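Local atomic coordinates of polyhedrin (Orgyia pseudotsugata cypovirus 5, PDB entry 5A8U), a protein that forms the crystalline matrix of the viral occlusion bodies, or polyhedra, which protect virus particles from the outside environment until insect larvae ingest them. Residues R60-F65 with A104-Y108; P80-H86 with S99-G105. The contacts are given in a common frame with arbitrary orientation. Residue numbers count along the deposited sequence, not the author numbering.

Contact 1 of 2, residues R60-F65 with A104-Y108; sequences RQLMKF and AGDPY
Residues 60-63 form a single short helical turn, held at its end by the backbone bond from K64 N to R60 O (3.1 Å). At K64 the chain leaves helical geometry (phi/psi -81/163) and F65 continues extended (-130/141), running antiparallel to G105-D106. The CA atoms of F65 and G105 are 4.5 Å apart, those of K64 and D106 5.2 Å. One backbone hydrogen bond joins the segments, F65 N to G105 O at 3.0 Å, flanked by two CA-H...O contacts: K64 CA to G105 O (3.2 Å) and G105 CA to F65 O (3.0 Å). A CB on G105 would collide with F65 O, so glycine permits this approach. R60, with chi1 to chi3 all m, forms a salt bridge from NH2 to D106 OD1 (3.0 Å). Water 2 connects R60 NE with the same OD1 (2.9 Å to each), while water 1 links R60 NH2 (3.0 Å) to P107 O (2.8 Å). The P107 ring packs against the helix end, its CD 3.4 Å from M63 O. A helix end is joined here to a loop by one backbone bond and a buried, water-bridged arginine-aspartate salt bridge, without regular strand pairing. R60 NH1 also bonds P188 O, and D106 OD2 bonds H86 of helix 84-91. The helical turn follows strand 53-58, with M63 against L36 of strand 30-37, while the partner loop leads into strand 109-115 of the six-stranded sheet.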
ATOM      1  N   ARG A  60       7.881  -7.496  -8.800  1.00  6.23           N
ATOM      2  CA  ARG A  60       8.607  -7.339 -10.068  1.00  8.51           C
ATOM      3  C   ARG A  60       8.102  -6.150 -10.879  1.00  5.74           C
ATOM      4  O   ARG A  60       8.887  -5.484 -11.572  1.00  6.98           O
ATOM      5  CB  ARG A  60       8.597  -8.623 -10.929  1.00  8.12           C
ATOM      6  CG  ARG A  60       9.684  -9.655 -10.565  1.00 17.50           C
ATOM      7  CD  ARG A  60      11.120  -9.062 -10.405  1.00 12.72           C
ATOM      8  NE  ARG A  60      11.839  -8.799 -11.660  1.00 12.82           N
ATOM      9  CZ  ARG A  60      13.127  -8.442 -11.709  1.00 16.59           C
ATOM     10  NH1 ARG A  60      13.821  -8.326 -10.579  1.00  8.41           N
ATOM     11  NH2 ARG A  60      13.736  -8.220 -12.873  1.00 10.65           N
ATOM     12  N   GLN A  61       6.815  -5.840 -10.762  1.00  4.93           N
ATOM     13  CA  GLN A  61       6.266  -4.710 -11.515  1.00  5.31           C
ATOM     14  C   GLN A  61       6.955  -3.391 -11.167  1.00  6.46           C
ATOM     15  O   GLN A  61       7.069  -2.512 -12.017  1.00  7.62           O
ATOM     16  CB  GLN A  61       4.758  -4.577 -11.288  1.00  7.93           C
ATOM     17  CG  GLN A  61       3.934  -5.575 -12.097  1.00  8.03           C
ATOM     18  CD  GLN A  61       3.654  -6.880 -11.368  1.00  7.49           C
ATOM     19  OE1 GLN A  61       4.366  -7.233 -10.431  1.00  6.54           O
ATOM     20  NE2 GLN A  61       2.634  -7.622 -11.827  1.00  7.50           N
ATOM     21  N   LEU A  62       7.413  -3.259  -9.923  1.00  6.94           N
ATOM     22  CA  LEU A  62       8.156  -2.064  -9.514  1.00  6.60           C
ATOM     23  C   LEU A  62       9.685  -2.234  -9.516  1.00  7.04           C
ATOM     24  O   LEU A  62      10.409  -1.244  -9.511  1.00  5.77           O
ATOM     25  CB  LEU A  62       7.669  -1.556  -8.149  1.00  8.09           C
ATOM     26  CG  LEU A  62       6.226  -1.018  -8.182  1.00  7.73           C
ATOM     27  CD1 LEU A  62       5.823  -0.440  -6.828  1.00  8.95           C
ATOM     28  CD2 LEU A  62       6.063   0.038  -9.265  1.00  6.49           C
ATOM     29  N   MET A  63      10.174  -3.474  -9.521  1.00  4.56           N
ATOM     30  CA  MET A  63      11.620  -3.684  -9.607  1.00  5.32           C
ATOM     31  C   MET A  63      12.141  -3.359 -11.006  1.00  4.49           C
ATOM     32  O   MET A  63      13.290  -2.949 -11.167  1.00  5.58           O
ATOM     33  CB  MET A  63      11.990  -5.130  -9.259  1.00  7.71           C
ATOM     34  CG  MET A  63      11.737  -5.504  -7.806  1.00  7.11           C
ATOM     35  SD  MET A  63      12.888  -4.696  -6.657  1.00  6.75           S
ATOM     36  CE  MET A  63      14.414  -5.563  -7.070  1.00  6.10           C
ATOM     37  N   LYS A  64      11.302  -3.588 -12.014  1.00  3.83           N
ATOM     38  CA  LYS A  64      11.666  -3.317 -13.399  1.00  5.58           C
ATOM     39  C   LYS A  64      11.517  -1.840 -13.769  1.00  6.20           C
ATOM     40  O   LYS A  64      10.883  -1.055 -13.063  1.00  7.59           O
ATOM     41  CB  LYS A  64      10.840  -4.190 -14.363  1.00  6.22           C
ATOM     42  CG  LYS A  64       9.392  -3.755 -14.483  1.00  7.93           C
ATOM     43  CD  LYS A  64       8.630  -4.669 -15.432  1.00 13.46           C
ATOM     44  CE  LYS A  64       7.275  -4.108 -15.778  1.00 16.46           C
ATOM     45  NZ  LYS A  64       7.351  -3.079 -16.848  1.00 10.04           N
ATOM     46  N   PHE A  65      12.140  -1.473 -14.874  1.00  4.34           N
ATOM     47  CA  PHE A  65      11.942  -0.166 -15.486  1.00  6.95           C
ATOM     48  C   PHE A  65      11.643  -0.382 -16.976  1.00  6.32           C
ATOM     49  O   PHE A  65      12.206  -1.297 -17.583  1.00  7.84           O
ATOM     50  CB  PHE A  65      13.190   0.708 -15.323  1.00  5.01           C
ATOM     51  CG  PHE A  65      13.050   2.045 -15.970  1.00  5.86           C
ATOM     52  CD1 PHE A  65      12.357   3.061 -15.321  1.00  8.67           C
ATOM     53  CD2 PHE A  65      13.554   2.275 -17.238  1.00  6.56           C
ATOM     54  CE1 PHE A  65      12.192   4.302 -15.922  1.00  6.07           C
ATOM     55  CE2 PHE A  65      13.394   3.518 -17.847  1.00  7.79           C
ATOM     56  CZ  PHE A  65      12.717   4.533 -17.180  1.00  8.65           C
ATOM     57  N   ALA A 104      16.358  -5.101 -20.747  1.00  7.69           N
ATOM     58  CA  ALA A 104      17.090  -3.864 -20.519  1.00  9.74           C
ATOM     59  C   ALA A 104      16.582  -3.273 -19.224  1.00  9.56           C
ATOM     60  O   ALA A 104      17.315  -2.565 -18.519  1.00 11.33           O
ATOM     61  CB  ALA A 104      16.856  -2.871 -21.666  1.00 10.95           C
ATOM     62  N   GLY A 105      15.316  -3.558 -18.924  1.00  6.31           N
ATOM     63  CA  GLY A 105      14.682  -3.023 -17.727  1.00  7.14           C
ATOM     64  C   GLY A 105      14.681  -3.956 -16.527  1.00  8.86           C
ATOM     65  O   GLY A 105      14.003  -3.689 -15.524  1.00  7.37           O
ATOM     66  N   ASP A 106      15.424  -5.053 -16.618  1.00  5.61           N
ATOM     67  CA  ASP A 106      15.648  -5.896 -15.438  1.00  6.44           C
ATOM     68  C   ASP A 106      16.895  -5.415 -14.709  1.00  6.16           C
ATOM     69  O   ASP A 106      17.985  -5.430 -15.267  1.00  6.63           O
ATOM     70  CB  ASP A 106      15.780  -7.376 -15.809  1.00  5.41           C
ATOM     71  CG  ASP A 106      14.476  -7.976 -16.329  1.00 10.46           C
ATOM     72  OD1 ASP A 106      13.401  -7.643 -15.776  1.00 10.31           O
ATOM     73  OD2 ASP A 106      14.538  -8.789 -17.291  1.00  7.13           O
ATOM     74  N   PRO A 107      16.735  -4.950 -13.460  1.00  5.27           N
ATOM     75  CA  PRO A 107      17.896  -4.318 -12.816  1.00  3.67           C
ATOM     76  C   PRO A 107      19.040  -5.306 -12.574  1.00  5.11           C
ATOM     77  O   PRO A 107      18.769  -6.483 -12.381  1.00  4.80           O
ATOM     78  CB  PRO A 107      17.323  -3.818 -11.481  1.00  5.84           C
ATOM     79  CG  PRO A 107      16.168  -4.743 -11.193  1.00  6.56           C
ATOM     80  CD  PRO A 107      15.562  -5.036 -12.562  1.00  4.67           C
ATOM     81  N   TYR A 108      20.288  -4.838 -12.569  1.00  3.45           N
ATOM     82  CA  TYR A 108      21.415  -5.763 -12.372  1.00  6.67           C
ATOM     83  C   TYR A 108      21.975  -5.696 -10.953  1.00  6.62           C
ATOM     84  O   TYR A 108      22.763  -6.558 -10.540  1.00  8.03           O
ATOM     85  CB  TYR A 108      22.533  -5.531 -13.408  1.00  9.09           C
ATOM     86  CG  TYR A 108      23.340  -4.284 -13.146  1.00  6.62           C
ATOM     87  CD1 TYR A 108      24.447  -4.314 -12.312  1.00  9.08           C
ATOM     88  CD2 TYR A 108      22.974  -3.068 -13.698  1.00  5.10           C
ATOM     89  CE1 TYR A 108      25.180  -3.166 -12.052  1.00  8.43           C
ATOM     90  CE2 TYR A 108      23.694  -1.910 -13.440  1.00  7.52           C
ATOM     91  CZ  TYR A 108      24.791  -1.960 -12.614  1.00 12.27           C
ATOM     92  OH  TYR A 108      25.501  -0.800 -12.347  1.00 12.05           O
TER
HETATM   93  O   HOH W   1      16.645  -8.255 -12.081  1.00  5.85           O
HETATM   94  O   HOH W   2      10.942  -8.155 -14.377  1.00 16.17           O

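Contact 2 of 2, residues P80-H86 with S99-G105; sequences PGEGVEH and SYDIGAG
Segment 80-86 turns through G81 (phi/psi 79/5) and E82 (-133/29) to G83, the N-cap residue of helix 84-91, while 99-105 is an irregular loop curving past it. The CA atoms of G81 and S99 lie 4.3 Å apart, and those of E82 and G103 5.8 Å. Positive phi suits glycine at 81, where a CB would also strike the Y100 ring. Y100 N donates to G81 O (3.1 Å), and the edge of that ring meets P80 O, 3.5 Å from CE2. E82 (chi1 m, chi2 t) extends its carboxylate to two successive amides: OE2 accepts from A104 N at 2.8 Å and OE1 from G105 N at 2.9 Å, the latter amide being less certainly placed. G103 lets the acid in, its CA 3.3 Å from E82 OE1, in a space that a side chain there would invade. H86, with chi1 t and chi2 81°, directs the edge of its ring at the loop and is engaged at both ring nitrogens. Its ND1 makes a weak hydrogen bond to Y100 O (2.8 Å) and is also hydrogen-bonded to S99 OG (3.2 Å), whereas NE2 pairs with D106 OD2, which takes G103 N as well. E82 O, in turn, receives Q87 NE2. The loop's amides at 100, 103, 104 and 105 therefore all find acceptors, two of them on one glutamate. One backbone bond joins the segments; the rest involve the side chains of E82, just before the N-cap, and H86, in the first turn of helix 84-91. This is mainly side-chain-to-backbone bonding of an irregular loop.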
ATOM      1  N   PRO A  80       8.739  -3.348 -25.413  1.00 13.68           N
ATOM      2  CA  PRO A  80       8.517  -4.541 -26.240  1.00 14.25           C
ATOM      3  C   PRO A  80       9.500  -5.646 -25.874  1.00 11.59           C
ATOM      4  O   PRO A  80      10.700  -5.381 -25.720  1.00 14.41           O
ATOM      5  CB  PRO A  80       8.794  -4.036 -27.656  1.00 17.78           C
ATOM      6  CG  PRO A  80       8.492  -2.583 -27.596  1.00 18.54           C
ATOM      7  CD  PRO A  80       8.926  -2.137 -26.230  1.00 14.34           C
ATOM      8  N   GLY A  81       8.996  -6.867 -25.726  1.00 12.44           N
ATOM      9  CA  GLY A  81       9.844  -7.998 -25.398  1.00  9.78           C
ATOM     10  C   GLY A  81      10.197  -8.046 -23.926  1.00 10.63           C
ATOM     11  O   GLY A  81      10.976  -8.903 -23.487  1.00 11.60           O
ATOM     12  N   GLU A  82       9.618  -7.135 -23.151  1.00  8.58           N
ATOM     13  CA  GLU A  82       9.836  -7.101 -21.719  1.00  9.67           C
ATOM     14  C   GLU A  82       8.485  -6.948 -21.024  1.00 10.78           C
ATOM     15  O   GLU A  82       8.385  -6.396 -19.931  1.00 10.74           O
ATOM     16  CB  GLU A  82      10.798  -5.962 -21.357  1.00  6.31           C
ATOM     17  CG  GLU A  82      12.091  -5.995 -22.195  1.00  8.81           C
ATOM     18  CD  GLU A  82      13.209  -5.098 -21.633  1.00 11.01           C
ATOM     19  OE1 GLU A  82      13.148  -4.722 -20.435  1.00  8.79           O
ATOM     20  OE2 GLU A  82      14.165  -4.796 -22.385  1.00 11.53           O
ATOM     21  N   GLY A  83       7.446  -7.456 -21.680  1.00  8.29           N
ATOM     22  CA  GLY A  83       6.108  -7.369 -21.134  1.00 11.84           C
ATOM     23  C   GLY A  83       5.703  -8.654 -20.443  1.00 12.50           C
ATOM     24  O   GLY A  83       6.537  -9.335 -19.857  1.00 11.80           O
ATOM     25  N   VAL A  84       4.422  -8.989 -20.518  1.00 12.52           N
ATOM     26  CA  VAL A  84       3.887 -10.113 -19.758  1.00 15.02           C
ATOM     27  C   VAL A  84       4.569 -11.435 -20.097  1.00  8.42           C
ATOM     28  O   VAL A  84       4.874 -12.229 -19.197  1.00 11.27           O
ATOM     29  CB  VAL A  84       2.355 -10.239 -19.921  1.00 14.88           C
ATOM     30  CG1 VAL A  84       1.988 -10.519 -21.381  1.00 15.87           C
ATOM     31  CG2 VAL A  84       1.811 -11.324 -18.981  1.00 15.25           C
ATOM     32  N   GLU A  85       4.833 -11.673 -21.380  1.00 13.24           N
ATOM     33  CA  GLU A  85       5.465 -12.924 -21.795  1.00 12.97           C
ATOM     34  C   GLU A  85       6.848 -13.063 -21.161  1.00 12.09           C
ATOM     35  O   GLU A  85       7.219 -14.125 -20.669  1.00 10.26           O
ATOM     36  CB  GLU A  85       5.568 -13.000 -23.316  1.00 15.28           C
ATOM     37  CG  GLU A  85       4.285 -12.554 -24.038  1.00 25.27           C
ATOM     38  CD  GLU A  85       4.399 -11.146 -24.640  1.00 36.67           C
ATOM     39  OE1 GLU A  85       4.432 -10.138 -23.878  1.00 21.29           O
ATOM     40  OE2 GLU A  85       4.454 -11.053 -25.888  1.00 34.94           O
ATOM     41  N   HIS A  86       7.606 -11.976 -21.192  1.00 10.80           N
ATOM     42  CA  HIS A  86       8.891 -11.907 -20.515  1.00  6.90           C
ATOM     43  C   HIS A  86       8.756 -12.202 -19.006  1.00  7.96           C
ATOM     44  O   HIS A  86       9.511 -13.011 -18.453  1.00  5.42           O
ATOM     45  CB  HIS A  86       9.536 -10.524 -20.786  1.00  6.20           C
ATOM     46  CG  HIS A  86      10.873 -10.334 -20.139  1.00  6.88           C
ATOM     47  ND1 HIS A  86      12.040 -10.832 -20.674  1.00  8.35           N
ATOM     48  CD2 HIS A  86      11.230  -9.687 -19.002  1.00  6.28           C
ATOM     49  CE1 HIS A  86      13.057 -10.509 -19.894  1.00  8.90           C
ATOM     50  NE2 HIS A  86      12.592  -9.818 -18.868  1.00  6.20           N
ATOM     51  N   SER A  99      10.271 -13.341 -25.898  1.00 16.56           N
ATOM     52  CA  SER A  99      10.798 -12.177 -25.172  1.00 16.12           C
ATOM     53  C   SER A  99      12.325 -12.138 -25.065  1.00 12.79           C
ATOM     54  O   SER A  99      12.985 -13.155 -25.257  1.00 13.13           O
ATOM     55  CB  SER A  99      10.182 -12.095 -23.775  1.00 13.53           C
ATOM     56  OG  SER A  99      10.887 -12.914 -22.863  1.00 15.53           O
ATOM     57  N   TYR A 100      12.886 -10.962 -24.769  1.00  9.98           N
ATOM     58  CA  TYR A 100      14.325 -10.871 -24.546  1.00  7.59           C
ATOM     59  C   TYR A 100      14.704 -11.748 -23.370  1.00  7.58           C
ATOM     60  O   TYR A 100      13.939 -11.895 -22.424  1.00 10.33           O
ATOM     61  CB  TYR A 100      14.770  -9.420 -24.302  1.00  9.47           C
ATOM     62  CG  TYR A 100      14.708  -8.589 -25.551  1.00  9.59           C
ATOM     63  CD1 TYR A 100      15.623  -8.786 -26.582  1.00 10.03           C
ATOM     64  CD2 TYR A 100      13.727  -7.622 -25.714  1.00 12.50           C
ATOM     65  CE1 TYR A 100      15.559  -8.033 -27.751  1.00  8.15           C
ATOM     66  CE2 TYR A 100      13.649  -6.878 -26.865  1.00 11.02           C
ATOM     67  CZ  TYR A 100      14.564  -7.085 -27.880  1.00 12.13           C
ATOM     68  OH  TYR A 100      14.479  -6.341 -29.031  1.00 12.14           O
ATOM     69  N   ASP A 101      15.898 -12.331 -23.431  1.00  7.00           N
ATOM     70  CA  ASP A 101      16.350 -13.265 -22.419  1.00  6.83           C
ATOM     71  C   ASP A 101      16.551 -12.499 -21.104  1.00  7.67           C
ATOM     72  O   ASP A 101      16.124 -12.952 -20.049  1.00  8.08           O
ATOM     73  CB  ASP A 101      17.653 -13.933 -22.884  1.00  7.62           C
ATOM     74  CG  ASP A 101      17.838 -15.334 -22.344  1.00  8.06           C
ATOM     75  OD1 ASP A 101      16.898 -15.917 -21.753  1.00  7.79           O
ATOM     76  OD2 ASP A 101      18.949 -15.881 -22.524  1.00  8.50           O
ATOM     77  N   ILE A 102      17.181 -11.323 -21.172  1.00  6.37           N
ATOM     78  CA  ILE A 102      17.295 -10.447 -20.007  1.00  4.81           C
ATOM     79  C   ILE A 102      16.793  -9.076 -20.440  1.00  7.71           C
ATOM     80  O   ILE A 102      17.189  -8.570 -21.484  1.00  9.34           O
ATOM     81  CB  ILE A 102      18.746 -10.260 -19.547  1.00  7.69           C
ATOM     82  CG1 ILE A 102      19.448 -11.610 -19.344  1.00 12.32           C
ATOM     83  CG2 ILE A 102      18.785  -9.409 -18.277  1.00  9.78           C
ATOM     84  CD1 ILE A 102      18.905 -12.448 -18.215  1.00 14.50           C
ATOM     85  N   GLY A 103      15.919  -8.471 -19.652  1.00  9.44           N
ATOM     86  CA  GLY A 103      15.361  -7.199 -20.061  1.00  8.15           C
ATOM     87  C   GLY A 103      16.366  -6.083 -19.846  1.00  5.41           C
ATOM     88  O   GLY A 103      17.153  -6.128 -18.900  1.00  6.66           O
ATOM     89  N   ALA A 104      16.358  -5.101 -20.747  1.00  7.69           N
ATOM     90  CA  ALA A 104      17.090  -3.864 -20.519  1.00  9.74           C
ATOM     91  C   ALA A 104      16.582  -3.273 -19.224  1.00  9.56           C
ATOM     92  O   ALA A 104      17.315  -2.565 -18.519  1.00 11.33           O
ATOM     93  CB  ALA A 104      16.856  -2.871 -21.666  1.00 10.95           C
ATOM     94  N   GLY A 105      15.316  -3.558 -18.924  1.00  6.31           N
ATOM     95  CA  GLY A 105      14.682  -3.023 -17.727  1.00  7.14           C
ATOM     96  C   GLY A 105      14.681  -3.956 -16.527  1.00  8.86           C
ATOM     97  O   GLY A 105      14.003  -3.689 -15.524  1.00  7.37           O
TER

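The two contacts share A104 and G105, and their centres lie 10 Å apart on the same side of the chain's centre. Contact 1 is the deeper, with almost all its touching residues buried, and ties helix 60-63 to the approach to strand 109-115; contact 2 is farther out and only partly buried, holding the same loop to the turn before helix 84-91 and its first residues. Each has one backbone-backbone bond, besides a water-bridged salt bridge in the first and carboxylate-to-amide and histidine bonds in the second. D106 joins them, its OD1 serving R60 while OD2 lies 2.7 Å from H86 NE2, and G105 bonds through O to one segment and through N to the other.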